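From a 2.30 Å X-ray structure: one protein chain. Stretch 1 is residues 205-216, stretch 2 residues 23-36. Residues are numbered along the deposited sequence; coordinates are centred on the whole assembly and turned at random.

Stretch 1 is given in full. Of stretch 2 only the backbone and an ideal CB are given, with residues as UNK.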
# COMPACT_ATOMS: atom_id res chain seq x y z
N ARG A 205 0.99 8.06 14.84
CA ARG A 205 -0.43 8.38 15.01
C ARG A 205 -0.68 9.88 14.94
O ARG A 205 -1.65 10.34 14.33
CB ARG A 205 -0.94 7.85 16.35
CG ARG A 205 -1.18 6.37 16.33
CD ARG A 205 -1.67 5.87 17.67
NE ARG A 205 -2.19 4.51 17.54
CZ ARG A 205 -2.20 3.62 18.52
NH1 ARG A 205 -1.72 3.93 19.71
NH2 ARG A 205 -2.69 2.42 18.29
N GLU A 206 0.20 10.64 15.57
CA GLU A 206 0.05 12.08 15.55
C GLU A 206 0.14 12.62 14.14
O GLU A 206 -0.60 13.52 13.77
CB GLU A 206 1.11 12.74 16.42
CG GLU A 206 0.85 14.21 16.63
CD GLU A 206 1.88 14.86 17.52
OE1 GLU A 206 2.14 14.30 18.62
OE2 GLU A 206 2.41 15.92 17.13
N SER A 207 1.06 12.07 13.35
CA SER A 207 1.22 12.56 11.98
C SER A 207 -0.03 12.32 11.12
O SER A 207 -0.40 13.16 10.29
CB SER A 207 2.45 11.91 11.33
OG SER A 207 2.83 12.63 10.17
N ILE A 208 -0.66 11.16 11.33
CA ILE A 208 -1.88 10.76 10.62
C ILE A 208 -3.06 11.66 11.02
O ILE A 208 -3.78 12.19 10.17
CB ILE A 208 -2.23 9.29 10.94
CG1 ILE A 208 -1.09 8.37 10.50
CG2 ILE A 208 -3.54 8.90 10.27
CD1 ILE A 208 -1.15 6.97 11.09
N ALA A 209 -3.25 11.80 12.33
CA ALA A 209 -4.32 12.64 12.84
C ALA A 209 -4.15 14.07 12.34
O ALA A 209 -5.13 14.74 12.01
CB ALA A 209 -4.33 12.61 14.37
N PHE A 210 -2.91 14.53 12.27
CA PHE A 210 -2.65 15.89 11.79
C PHE A 210 -3.12 16.05 10.34
O PHE A 210 -3.68 17.08 9.98
CB PHE A 210 -1.15 16.21 11.86
CG PHE A 210 -0.81 17.60 11.36
CD1 PHE A 210 -0.68 18.66 12.26
CD2 PHE A 210 -0.68 17.85 9.99
CE1 PHE A 210 -0.42 19.96 11.80
CE2 PHE A 210 -0.42 19.14 9.52
CZ PHE A 210 -0.29 20.20 10.42
N ALA A 211 -2.88 15.03 9.52
CA ALA A 211 -3.27 15.08 8.12
C ALA A 211 -4.78 15.21 7.93
O ALA A 211 -5.24 15.97 7.08
CB ALA A 211 -2.75 13.84 7.39
N ILE A 212 -5.55 14.48 8.73
CA ILE A 212 -7.01 14.53 8.64
C ILE A 212 -7.59 15.89 9.05
O ILE A 212 -8.56 16.36 8.46
CB ILE A 212 -7.65 13.43 9.52
CG1 ILE A 212 -7.24 12.05 8.99
CG2 ILE A 212 -9.17 13.56 9.51
CD1 ILE A 212 -7.64 11.81 7.55
N GLU A 213 -6.99 16.51 10.07
CA GLU A 213 -7.43 17.81 10.58
C GLU A 213 -6.92 18.95 9.73
O GLU A 213 -7.37 20.08 9.85
CB GLU A 213 -6.94 17.99 12.02
CG GLU A 213 -7.50 16.96 12.99
CD GLU A 213 -6.86 17.03 14.36
OE1 GLU A 213 -6.74 18.14 14.93
OE2 GLU A 213 -6.47 15.95 14.88
N ASN A 214 -5.96 18.64 8.85
CA ASN A 214 -5.38 19.64 7.97
C ASN A 214 -5.18 19.00 6.61
O ASN A 214 -4.07 18.93 6.11
CB ASN A 214 -4.04 20.11 8.53
CG ASN A 214 -4.16 20.67 9.93
OD1 ASN A 214 -4.70 21.76 10.13
ND2 ASN A 214 -3.66 19.93 10.90
N PRO A 215 -6.27 18.53 6.00
CA PRO A 215 -6.21 17.88 4.69
C PRO A 215 -5.61 18.73 3.58
O PRO A 215 -4.85 18.23 2.75
CB PRO A 215 -7.66 17.52 4.41
CG PRO A 215 -8.40 18.65 5.06
CD PRO A 215 -7.68 18.77 6.38
N ASP A 216 -5.92 20.02 3.57
CA ASP A 216 -5.38 20.86 2.51
C ASP A 216 -3.89 21.13 2.69
O ASP A 216 -3.14 21.11 1.72
CB ASP A 216 -6.17 22.16 2.42
CG ASP A 216 -7.61 21.92 2.02
OD1 ASP A 216 -7.83 21.43 0.88
OD2 ASP A 216 -8.52 22.19 2.84
N UNK A 23 2.84 10.59 1.41
CA UNK A 23 3.38 11.90 1.77
C UNK A 23 2.38 12.61 2.68
O UNK A 23 2.75 13.30 3.63
CB UNK A 23 3.67 12.74 0.52
N UNK A 24 1.10 12.43 2.35
CA UNK A 24 -0.01 13.01 3.10
C UNK A 24 0.09 12.56 4.56
O UNK A 24 0.18 13.39 5.47
CB UNK A 24 -1.35 12.60 2.49
N UNK A 25 0.09 11.25 4.77
CA UNK A 25 0.19 10.65 6.09
C UNK A 25 1.45 11.10 6.85
O UNK A 25 1.38 11.41 8.05
CB UNK A 25 0.18 9.13 5.96
N UNK A 26 2.58 11.15 6.15
CA UNK A 26 3.85 11.55 6.78
C UNK A 26 4.18 13.04 6.80
O UNK A 26 5.21 13.43 7.35
CB UNK A 26 4.99 10.83 6.06
N UNK A 27 3.32 13.86 6.21
CA UNK A 27 3.56 15.30 6.16
C UNK A 27 3.96 15.93 7.50
O UNK A 27 4.98 16.62 7.59
CB UNK A 27 2.30 16.00 5.64
N UNK A 28 3.15 15.71 8.53
CA UNK A 28 3.43 16.28 9.84
C UNK A 28 4.81 15.88 10.36
O UNK A 28 5.52 16.69 10.96
CB UNK A 28 2.35 15.85 10.84
N UNK A 29 5.19 14.63 10.13
CA UNK A 29 6.47 14.13 10.60
C UNK A 29 7.64 14.65 9.77
O UNK A 29 8.69 15.00 10.31
CB UNK A 29 6.46 12.60 10.59
N UNK A 30 7.46 14.71 8.45
CA UNK A 30 8.50 15.19 7.56
C UNK A 30 8.73 16.71 7.66
O UNK A 30 9.70 17.24 7.10
CB UNK A 30 8.14 14.81 6.12
N UNK A 31 7.86 17.42 8.38
CA UNK A 31 8.03 18.86 8.53
C UNK A 31 8.21 19.31 9.97
O UNK A 31 7.77 20.39 10.34
CB UNK A 31 6.82 19.58 7.93
N UNK A 32 8.88 18.48 10.76
CA UNK A 32 9.14 18.82 12.15
C UNK A 32 7.93 19.27 12.94
O UNK A 32 8.07 19.96 13.95
CB UNK A 32 10.20 19.92 12.21
N UNK A 33 6.74 18.88 12.48
CA UNK A 33 5.50 19.25 13.16
C UNK A 33 5.17 18.26 14.27
O UNK A 33 4.21 18.45 15.02
CB UNK A 33 4.34 19.32 12.16
N UNK A 34 5.97 17.20 14.37
CA UNK A 34 5.75 16.18 15.40
C UNK A 34 6.89 16.20 16.40
O UNK A 34 8.04 15.97 16.04
CB UNK A 34 5.62 14.79 14.77
N UNK A 35 6.56 16.44 17.66
CA UNK A 35 7.58 16.50 18.70
C UNK A 35 7.98 15.10 19.16
O UNK A 35 7.16 14.36 19.71
CB UNK A 35 7.08 17.32 19.89
N UNK A 36 9.24 14.74 18.94
CA UNK A 36 9.75 13.42 19.33
C UNK A 36 11.23 13.45 19.63
O UNK A 36 11.96 14.26 19.07
CB UNK A 36 9.47 12.39 18.23

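Position 23 has nothing of stretch 1 within 5.5 Å of its ideal CB, so the contact sets no demand there; it is Ala23.

At 24 the CA-to-CB bond points sideways, and the ideal CB lies 5.2 Å from Ala211 CB. A short side chain would stop before that methyl; a long apolar or aromatic one could extend to it. The residue is Phe24, chi1 t, whose ring takes Ala211 CB over one face, 3.8 Å from the ring centroid and 25° off its normal. Pro215 O lies at the ring edge, 3.5 Å from Phe24 CE1.

Position 25 also points sideways, its ideal CB 4.8 Å from Ile208 CG1, which favours an extended apolar chain such as leucine or methionine. It is Met25, present as selenomethionine; with chi1 t, Met25 CG comes to 3.5 Å from Ile208 CG1; chi2, also t, keeps the chain extended beyond it. Its backbone serves too: Ser207 OG donates to Met25 O at 2.8 Å.

Position 26 points away from stretch 1, leaving its choice open; it is Phe26. At 27 no atom of stretch 1 is within 5.5 Å of the ideal CB, yet the bond runs sideways and a long side chain could reach Phe210. Tyr27 does so: its CE1 is 3.4 Å from Phe210 CE2, with the ring planes at 31°.

Position 28 is the tightest. Its CB points toward stretch 1, with the ideal CB 3.3 Å from Ser207 OG and 3.7 Å from Phe210 CG, so a small residue suits best. Ala28 fits, Ala28 CA lying 4.8 Å from Ser207 CA. A water accepts from Ala28 N at 2.8 Å and donates to Ser207 O at 2.5 Å, bridging the backbones.

The ideal CB of 29 is 3.7 Å from Ser207 OG but points sideways, so a longer chain can pass by. The backbone matters here: Met29 N donates to Ser207 OG at 3.1 Å, so this hydroxyl both gives and receives. Met29 is also selenomethionine.

Positions 30 and 31 make no contact: Thr30 and His31. At 32, phi/psi of 51/23 favours glycine, and Gly32 is found.

At 33 CA-to-CB points toward stretch 1, and the ideal CB lies 4.8 Å from Phe210 CE1, inviting a chain with apolar length. Lys33 supplies methylenes, its CE 3.7 Å from Phe210 CZ.

At 34 the ideal CB is 4.1 Å from Glu206 OE2 and 5.5 Å from Ser207 CB; a modest side chain, apolar or polar, would fit. Val34 places CG2 4.3 Å from Ser207 CB. At 35 and 36 no atom of stretch 1 lies within 5.5 Å of the ideal CB, so the contact leaves both open; they are Asp35 and Thr36.

Stretch 2 23-36: AFMFYAMTHGKVDT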
# COMPACT_ATOMS: atom_id res chain seq x y z
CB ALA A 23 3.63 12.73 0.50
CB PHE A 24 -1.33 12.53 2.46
CG PHE A 24 -2.57 13.09 3.10
CD1 PHE A 24 -2.97 14.40 2.86
CD2 PHE A 24 -3.32 12.31 3.96
CE1 PHE A 24 -4.13 14.92 3.45
CE2 PHE A 24 -4.48 12.82 4.56
CZ PHE A 24 -4.88 14.13 4.31
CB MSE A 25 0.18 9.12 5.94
CG MSE A 25 0.18 8.33 7.23
SE MSE A 25 0.52 6.43 6.89
CE MSE A 25 -0.78 6.17 5.46
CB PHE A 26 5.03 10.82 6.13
CG PHE A 26 5.19 9.39 6.55
CD1 PHE A 26 4.59 8.37 5.83
CD2 PHE A 26 5.97 9.06 7.65
CE1 PHE A 26 4.77 7.04 6.19
CE2 PHE A 26 6.16 7.73 8.03
CZ PHE A 26 5.57 6.72 7.29
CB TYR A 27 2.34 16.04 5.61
CG TYR A 27 2.44 17.53 5.79
CD1 TYR A 27 1.84 18.17 6.88
CD2 TYR A 27 3.22 18.31 4.93
CE1 TYR A 27 2.00 19.53 7.10
CE2 TYR A 27 3.40 19.67 5.14
CZ TYR A 27 2.79 20.27 6.23
OH TYR A 27 2.96 21.62 6.43
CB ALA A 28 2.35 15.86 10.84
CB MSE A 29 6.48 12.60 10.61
CG MSE A 29 7.61 11.99 11.41
SE MSE A 29 7.61 10.04 11.35
CE MSE A 29 6.23 9.70 12.68
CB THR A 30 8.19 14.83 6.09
OG1 THR A 30 6.86 15.26 5.77
CG2 THR A 30 8.30 13.33 5.87
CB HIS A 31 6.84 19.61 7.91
CG HIS A 31 6.85 19.61 6.42
ND1 HIS A 31 6.74 18.46 5.67
CD2 HIS A 31 6.98 20.62 5.53
CE1 HIS A 31 6.80 18.76 4.39
NE2 HIS A 31 6.94 20.07 4.27
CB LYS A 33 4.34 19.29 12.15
CG LYS A 33 4.54 20.28 11.00
CD LYS A 33 4.24 21.71 11.41
CE LYS A 33 2.74 21.91 11.66
NZ LYS A 33 2.40 23.26 12.23
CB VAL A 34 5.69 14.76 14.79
CG1 VAL A 34 5.36 13.74 15.88
CG2 VAL A 34 4.67 14.71 13.68
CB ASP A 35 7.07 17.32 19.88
CG ASP A 35 8.18 17.83 20.77
OD1 ASP A 35 9.05 18.58 20.26
OD2 ASP A 35 8.20 17.49 21.97
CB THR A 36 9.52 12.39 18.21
OG1 THR A 36 10.17 11.16 18.56
CG2 THR A 36 10.11 12.90 16.90
O HOH W 1 0.72 14.38 8.38
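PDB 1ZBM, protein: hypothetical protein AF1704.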